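Local coordinates for protein translation initiation factor 6 (Methanocaldococcus jannaschii, PDB 1G61) that binds the 50S ribosomal subunit and prevents it from joining the 30S subunit to form the 70S initiation complex, at residues A[8-12]-A[28-32]; A[19-23]-A[201-205]; A[161-165]-A[193-197]. All blocks are in the same frame, centred on the assembly; numbering follows the deposited sequence.

Contact 1 (A[8-12]-A[28-32]); sequences YFSGI and LPIFL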
loop_
_atom_site.group_PDB
_atom_site.type_symbol
_atom_site.label_atom_id
_atom_site.label_comp_id
_atom_site.label_asym_id
_atom_site.label_seq_id
_atom_site.Cartn_x
_atom_site.Cartn_y
_atom_site.Cartn_z
ATOM N N TYR A 8 6.770 -11.094 -10.657
ATOM C CA TYR A 8 7.634 -9.996 -11.016
ATOM C C TYR A 8 6.821 -9.127 -11.978
ATOM O O TYR A 8 6.010 -9.647 -12.749
ATOM C CB TYR A 8 8.908 -10.459 -11.703
ATOM C CG TYR A 8 9.731 -11.451 -10.951
ATOM C CD1 TYR A 8 9.504 -12.818 -11.047
ATOM C CD2 TYR A 8 10.747 -11.000 -10.111
ATOM C CE1 TYR A 8 10.301 -13.691 -10.316
ATOM C CE2 TYR A 8 11.545 -11.861 -9.382
ATOM C CZ TYR A 8 11.299 -13.213 -9.496
ATOM O OH TYR A 8 12.083 -14.109 -8.801
ATOM N N PHE A 9 7.012 -7.828 -11.915
ATOM C CA PHE A 9 6.415 -6.899 -12.883
ATOM C C PHE A 9 7.496 -6.517 -13.899
ATOM O O PHE A 9 8.371 -5.694 -13.549
ATOM C CB PHE A 9 5.897 -5.654 -12.180
ATOM C CG PHE A 9 4.633 -5.828 -11.367
ATOM C CD1 PHE A 9 3.925 -7.044 -11.345
ATOM C CD2 PHE A 9 4.131 -4.758 -10.643
ATOM C CE1 PHE A 9 2.760 -7.167 -10.619
ATOM C CE2 PHE A 9 2.967 -4.904 -9.897
ATOM C CZ PHE A 9 2.292 -6.102 -9.885
ATOM N N SER A 10 7.413 -7.109 -15.087
ATOM C CA SER A 10 8.416 -6.909 -16.118
ATOM C C SER A 10 9.818 -7.069 -15.510
ATOM O O SER A 10 10.728 -6.257 -15.737
ATOM C CB SER A 10 8.276 -5.545 -16.818
ATOM O OG SER A 10 6.988 -5.494 -17.440
ATOM N N GLY A 11 10.011 -8.131 -14.722
ATOM C CA GLY A 11 11.272 -8.487 -14.104
ATOM C C GLY A 11 11.603 -7.872 -12.747
ATOM O O GLY A 11 12.601 -8.229 -12.094
ATOM N N ILE A 12 10.768 -6.939 -12.293
ATOM C CA ILE A 12 11.051 -6.174 -11.090
ATOM C C ILE A 12 10.322 -6.815 -9.905
ATOM O O ILE A 12 9.093 -7.005 -9.987
ATOM C CB ILE A 12 10.593 -4.703 -11.266
ATOM C CG1 ILE A 12 11.375 -4.011 -12.378
ATOM C CG2 ILE A 12 10.670 -3.931 -9.963
ATOM C CD1 ILE A 12 10.734 -2.702 -12.822
ATOM N N LEU A 28 -1.697 0.266 -10.988
ATOM C CA LEU A 28 -0.605 -0.510 -11.535
ATOM C C LEU A 28 0.195 0.290 -12.543
ATOM O O LEU A 28 -0.317 1.259 -13.128
ATOM C CB LEU A 28 -1.132 -1.776 -12.255
ATOM C CG LEU A 28 -1.839 -2.812 -11.362
ATOM C CD1 LEU A 28 -2.565 -3.844 -12.184
ATOM C CD2 LEU A 28 -0.805 -3.454 -10.420
ATOM N N PRO A 29 1.441 -0.067 -12.801
ATOM C CA PRO A 29 2.229 0.674 -13.819
ATOM C C PRO A 29 1.718 0.448 -15.232
ATOM O O PRO A 29 1.220 -0.632 -15.519
ATOM C CB PRO A 29 3.633 0.099 -13.664
ATOM C CG PRO A 29 3.540 -1.043 -12.767
ATOM C CD PRO A 29 2.188 -1.148 -12.175
ATOM N N ILE A 30 1.892 1.490 -16.076
ATOM C CA ILE A 30 1.400 1.346 -17.453
ATOM C C ILE A 30 2.168 0.311 -18.252
ATOM O O ILE A 30 1.639 -0.143 -19.281
ATOM C CB ILE A 30 1.456 2.703 -18.228
ATOM C CG1 ILE A 30 2.879 3.294 -18.359
ATOM C CG2 ILE A 30 0.489 3.683 -17.579
ATOM C CD1 ILE A 30 2.853 4.534 -19.270
ATOM N N PHE A 31 3.362 -0.086 -17.812
ATOM C CA PHE A 31 4.145 -1.014 -18.651
ATOM C C PHE A 31 3.659 -2.441 -18.498
ATOM O O PHE A 31 4.093 -3.303 -19.257
ATOM C CB PHE A 31 5.646 -0.891 -18.328
ATOM C CG PHE A 31 6.100 -1.133 -16.909
ATOM C CD1 PHE A 31 6.114 -2.387 -16.344
ATOM C CD2 PHE A 31 6.550 -0.055 -16.144
ATOM C CE1 PHE A 31 6.551 -2.596 -15.022
ATOM C CE2 PHE A 31 7.002 -0.224 -14.856
ATOM C CZ PHE A 31 7.020 -1.499 -14.322
ATOM N N LEU A 32 2.825 -2.759 -17.507
ATOM C CA LEU A 32 2.383 -4.162 -17.386
ATOM C C LEU A 32 1.536 -4.596 -18.565
ATOM O O LEU A 32 0.759 -3.766 -19.088
ATOM C CB LEU A 32 1.539 -4.300 -16.128
ATOM C CG LEU A 32 2.259 -4.484 -14.806
ATOM C CD1 LEU A 32 1.211 -4.988 -13.778
ATOM C CD2 LEU A 32 3.470 -5.388 -14.884
#
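The Phe9 ring has one face covered by Leu32. Leu32 CD1 sits 4.0 Å from the ring centroid and only 3° off the normal, a CH-pi contact. The other methyl, Leu32 CD2, packs on Phe9 CB at 3.6 Å. Leu28 CD2 (4.1 Å from Phe9 CE2) and Pro29 CG (4.3 Å from Phe9 CD2) also approach the ring. Leu18 of helix 15-18 and Val40 of helix 34-44 also pack on it. Nearer the surface, Phe31 lies beside the other turn: its CD1 is 3.4 Å from Ser10 OG, and its CZ is 4.2 Å from Ile12 CD1. Both segments fold back on themselves. Phe9 to Ile12 form a type I' turn, closed by Phe9 N to Ile12 O and Ile12 N to Phe9 O, each 3.0 Å. Pro29 to Leu32 form a type I turn. Two strand-to-helix loops thus meet through apolar side chains. One follows strand 4-7 and the other strand 25-28, an arrangement consistent with neighbouring subdomains of the five-bladed pentein fold of IF6.

Contact 2 (A[19-23]-A[201-205]); sequences ALTTE and IANSK
Residues 19-22 and 201-203 are extended; Glu23 and Ser204 then turn with helical backbone angles. The segments run 22° apart in end-to-end direction. Leu20 CA faces Ile201 CA at 6.1 Å, and Glu23 CA faces Asn203 CA at 5.7 Å. Van der Waals packing comes first. Ile201 (chi1 p, chi2 t) points at segment 19-23 and puts CD1 4.0 Å from Ala19 CB, the apolar pair. Two methyl-to-carbonyl contacts join it: Ile201 CG2 to Ala19 O at 3.4 Å and Thr21 CG2 (chi1 t) to Ala202 O at 3.2 Å. Thr21 OG1 is hydrogen-bonded to Thr26 OG1. Strands 20-21 and 200-202 are edge strands of two three-stranded sheets. Side by side near the chain centre, they fit the inner wall of a pentein fold, where the closure subdomain of both termini meets the first repeat. Hydrogen bonds join the far ends. Glu23 (chi1 m, chi2 m) grips Ser204 twice: Ser204 OG to Glu23 OE1 at 2.7 Å and Ser204 N to Glu23 OE2 at 2.8 Å. Asn203 ND2 (chi1 p) donates to Thr22 O at 3.0 Å and also reaches Leu44 O. Lys205 NZ donates to Glu23 O at 2.7 Å and also hydrogen-bonds to Glu45 O. Within 201-205, Asn203 OD1 accepts from Lys205 N at 2.8 Å, an Asx turn. A water lies 2.8 Å from Ala202 O and, weakly, 3.3 Å from Thr21 O.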
loop_
_atom_site.group_PDB
_atom_site.type_symbol
_atom_site.label_atom_id
_atom_site.label_comp_id
_atom_site.label_asym_id
_atom_site.label_seq_id
_atom_site.Cartn_x
_atom_site.Cartn_y
_atom_site.Cartn_z
ATOM N N ALA A 19 2.945 -0.382 -7.209
ATOM C CA ALA A 19 1.512 -0.585 -7.170
ATOM C C ALA A 19 0.944 -0.396 -5.791
ATOM O O ALA A 19 1.665 -0.488 -4.818
ATOM C CB ALA A 19 1.202 -2.041 -7.566
ATOM N N LEU A 20 -0.362 -0.124 -5.743
ATOM C CA LEU A 20 -1.057 -0.102 -4.452
ATOM C C LEU A 20 -2.411 -0.785 -4.666
ATOM O O LEU A 20 -2.961 -0.798 -5.800
ATOM C CB LEU A 20 -1.211 1.260 -3.835
ATOM C CG LEU A 20 -2.089 2.287 -4.548
ATOM C CD1 LEU A 20 -3.583 2.210 -4.255
ATOM C CD2 LEU A 20 -1.650 3.670 -4.067
ATOM N N THR A 21 -3.028 -1.255 -3.603
ATOM C CA THR A 21 -4.388 -1.779 -3.664
ATOM C C THR A 21 -5.215 -1.392 -2.434
ATOM O O THR A 21 -4.684 -1.133 -1.346
ATOM C CB THR A 21 -4.336 -3.330 -3.770
ATOM O OG1 THR A 21 -5.628 -3.819 -4.211
ATOM C CG2 THR A 21 -3.930 -4.038 -2.491
ATOM N N THR A 22 -6.522 -1.383 -2.660
ATOM C CA THR A 22 -7.501 -1.339 -1.588
ATOM C C THR A 22 -8.329 -2.624 -1.722
ATOM O O THR A 22 -7.942 -3.549 -2.462
ATOM C CB THR A 22 -8.371 -0.083 -1.652
ATOM O OG1 THR A 22 -9.273 -0.180 -2.752
ATOM C CG2 THR A 22 -7.487 1.137 -1.830
ATOM N N GLU A 23 -9.459 -2.691 -1.002
ATOM C CA GLU A 23 -10.416 -3.780 -1.242
ATOM C C GLU A 23 -11.065 -3.632 -2.618
ATOM O O GLU A 23 -11.544 -4.662 -3.131
ATOM C CB GLU A 23 -11.530 -3.835 -0.196
ATOM C CG GLU A 23 -11.022 -4.035 1.232
ATOM C CD GLU A 23 -10.419 -5.406 1.416
ATOM O OE1 GLU A 23 -10.982 -6.413 0.919
ATOM O OE2 GLU A 23 -9.366 -5.517 2.083
ATOM N N ILE A 201 1.762 -6.240 -2.258
ATOM C CA ILE A 201 0.478 -5.535 -2.113
ATOM C C ILE A 201 -0.557 -6.575 -1.691
ATOM O O ILE A 201 -0.532 -7.744 -2.105
ATOM C CB ILE A 201 0.063 -4.783 -3.388
ATOM C CG1 ILE A 201 -0.140 -5.736 -4.575
ATOM C CG2 ILE A 201 1.065 -3.685 -3.734
ATOM C CD1 ILE A 201 -0.683 -5.082 -5.829
ATOM N N ALA A 202 -1.469 -6.188 -0.835
ATOM C CA ALA A 202 -2.444 -7.123 -0.305
ATOM C C ALA A 202 -3.732 -6.407 0.139
ATOM O O ALA A 202 -3.711 -5.230 0.502
ATOM C CB ALA A 202 -1.867 -7.820 0.928
ATOM N N ASN A 203 -4.794 -7.174 0.138
ATOM C CA ASN A 203 -6.038 -6.756 0.786
ATOM C C ASN A 203 -6.574 -7.971 1.555
ATOM O O ASN A 203 -5.854 -8.950 1.761
ATOM C CB ASN A 203 -7.029 -6.115 -0.194
ATOM C CG ASN A 203 -7.476 -7.064 -1.269
ATOM O OD1 ASN A 203 -7.402 -8.296 -1.094
ATOM N ND2 ASN A 203 -7.977 -6.554 -2.413
ATOM N N SER A 204 -7.830 -7.895 2.027
ATOM C CA SER A 204 -8.363 -8.993 2.841
ATOM C C SER A 204 -8.612 -10.248 2.014
ATOM O O SER A 204 -8.884 -11.306 2.622
ATOM C CB SER A 204 -9.664 -8.555 3.541
ATOM O OG SER A 204 -10.703 -8.473 2.564
ATOM N N LYS A 205 -8.574 -10.149 0.674
ATOM C CA LYS A 205 -8.939 -11.235 -0.206
ATOM C C LYS A 205 -7.722 -11.948 -0.791
ATOM O O LYS A 205 -7.852 -13.114 -1.144
ATOM C CB LYS A 205 -9.861 -10.714 -1.335
ATOM C CG LYS A 205 -11.199 -10.251 -0.769
ATOM C CD LYS A 205 -12.008 -9.457 -1.758
ATOM C CE LYS A 205 -11.338 -8.111 -2.007
ATOM N NZ LYS A 205 -12.196 -7.310 -2.947
HETATM O O HOH W 1 -5.504 -3.225 1.121
#

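Contact 3 (A[161-165]-A[193-197]); sequences CLTHP and TTSVG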
loop_
_atom_site.group_PDB
_atom_site.type_symbol
_atom_site.label_atom_id
_atom_site.label_comp_id
_atom_site.label_asym_id
_atom_site.label_seq_id
_atom_site.Cartn_x
_atom_site.Cartn_y
_atom_site.Cartn_z
ATOM N N CYS A 161 -1.549 -7.569 9.299
ATOM C CA CYS A 161 -0.443 -6.628 9.141
ATOM C C CYS A 161 0.876 -7.409 9.206
ATOM O O CYS A 161 1.028 -8.241 10.114
ATOM C CB CYS A 161 -0.540 -5.584 10.269
ATOM S SG CYS A 161 0.832 -4.416 10.330
ATOM N N LEU A 162 1.744 -7.127 8.276
ATOM C CA LEU A 162 3.101 -7.685 8.285
ATOM C C LEU A 162 4.119 -6.561 8.439
ATOM O O LEU A 162 4.058 -5.611 7.649
ATOM C CB LEU A 162 3.376 -8.482 7.008
ATOM C CG LEU A 162 4.800 -9.020 6.833
ATOM C CD1 LEU A 162 4.989 -10.264 7.718
ATOM C CD2 LEU A 162 5.092 -9.328 5.366
ATOM N N THR A 163 5.025 -6.656 9.410
ATOM C CA THR A 163 6.009 -5.598 9.578
ATOM C C THR A 163 7.427 -6.074 9.286
ATOM O O THR A 163 7.692 -7.275 9.300
ATOM C CB THR A 163 5.998 -5.005 11.005
ATOM O OG1 THR A 163 6.579 -5.959 11.916
ATOM C CG2 THR A 163 4.570 -4.745 11.469
ATOM N N HIS A 164 8.325 -5.115 9.131
ATOM C CA HIS A 164 9.758 -5.275 9.263
ATOM C C HIS A 164 10.091 -6.215 10.418
ATOM O O HIS A 164 9.471 -6.152 11.497
ATOM C CB HIS A 164 10.300 -3.856 9.575
ATOM C CG HIS A 164 11.788 -3.723 9.569
ATOM N ND1 HIS A 164 12.644 -4.348 10.457
ATOM C CD2 HIS A 164 12.559 -3.000 8.718
ATOM C CE1 HIS A 164 13.899 -3.982 10.145
ATOM N NE2 HIS A 164 13.867 -3.167 9.097
ATOM N N PRO A 165 11.082 -7.085 10.207
ATOM C CA PRO A 165 11.385 -8.119 11.223
ATOM C C PRO A 165 11.859 -7.562 12.554
ATOM O O PRO A 165 11.840 -8.346 13.553
ATOM C CB PRO A 165 12.465 -8.969 10.531
ATOM C CG PRO A 165 13.046 -8.119 9.495
ATOM C CD PRO A 165 11.967 -7.175 9.025
ATOM N N THR A 193 14.562 -9.044 2.121
ATOM C CA THR A 193 14.309 -7.610 2.138
ATOM C C THR A 193 13.454 -7.286 3.345
ATOM O O THR A 193 12.406 -7.926 3.563
ATOM C CB THR A 193 13.626 -7.225 0.803
ATOM O OG1 THR A 193 14.569 -7.501 -0.257
ATOM C CG2 THR A 193 13.273 -5.748 0.756
ATOM N N THR A 194 13.881 -6.271 4.100
ATOM C CA THR A 194 13.155 -5.938 5.346
ATOM C C THR A 194 12.018 -4.953 5.100
ATOM O O THR A 194 11.084 -4.877 5.894
ATOM C CB THR A 194 14.113 -5.340 6.396
ATOM O OG1 THR A 194 14.813 -4.239 5.794
ATOM C CG2 THR A 194 15.149 -6.372 6.820
ATOM N N SER A 195 12.106 -4.194 4.007
ATOM C CA SER A 195 11.082 -3.193 3.691
ATOM C C SER A 195 9.943 -3.924 3.003
ATOM O O SER A 195 9.765 -3.893 1.783
ATOM C CB SER A 195 11.735 -2.083 2.860
ATOM O OG SER A 195 12.612 -2.608 1.876
ATOM N N VAL A 196 9.125 -4.632 3.798
ATOM C CA VAL A 196 8.162 -5.544 3.166
ATOM C C VAL A 196 7.100 -4.795 2.420
ATOM O O VAL A 196 6.502 -5.358 1.476
ATOM C CB VAL A 196 7.538 -6.465 4.251
ATOM C CG1 VAL A 196 8.648 -7.386 4.791
ATOM C CG2 VAL A 196 6.850 -5.697 5.344
ATOM N N GLY A 197 6.829 -3.539 2.763
ATOM C CA GLY A 197 5.859 -2.734 2.019
ATOM C C GLY A 197 6.337 -2.474 0.584
ATOM O O GLY A 197 5.519 -2.260 -0.303
#
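A threonine carbon covers one face of an imidazole ring. Thr194 CB lies 3.8 Å from the centroid of the His164 ring, 27° off its normal, a CH-pi contact; the closest ring atom, His164 NE2, is 3.5 Å from Thr194 CB. Thr194 CG2 also touches Pro165 CG at 3.8 Å, so this one side chain covers parts of both residues that follow strand 160-163. Two residues on, Val196 points back at the same strand. Its CB meets Leu162 CD2 at 3.9 Å, and its CG2 comes within 3.6 Å of Leu162 O. Ser195, between them, centres an inverse gamma turn, its CB pointing away. Leu162 also packs on Ile221 and Ala224 of helix 215-225. Segment 193-197 belongs to the long link leading to strand 200-202. Through Leu162 it packs on strand 160-163, probably part of the preceding pentein repeat. His164 ND1 is hydrogen-bonded to Leu166 N, within its own loop. Only CH-pi and van der Waals contacts join the segments, so shape rather than polar pairing holds them.

Contact 2 lies nearest the middle of the chain, about 7 Å from its centre, and carries the polar network. Contact 3 lies about 12 Å out and is also buried, but held by van der Waals and CH-pi packing. Contact 1, about 16 Å out, is partly exposed and joins turns through aromatic and aliphatic packing. Contacts 1 and 2 touch: Ala19 CB meets Leu28 CD2 at 3.8 Å and Phe9 CE2 at 4.1 Å. Both draw on one sheet: contact 2 holds its edge strand 20-21, contact 1 the end of strand 25-28. Contact 3 is nested inside the loop that contact 2 closes. Its link 193-197 runs on into strand 200-202.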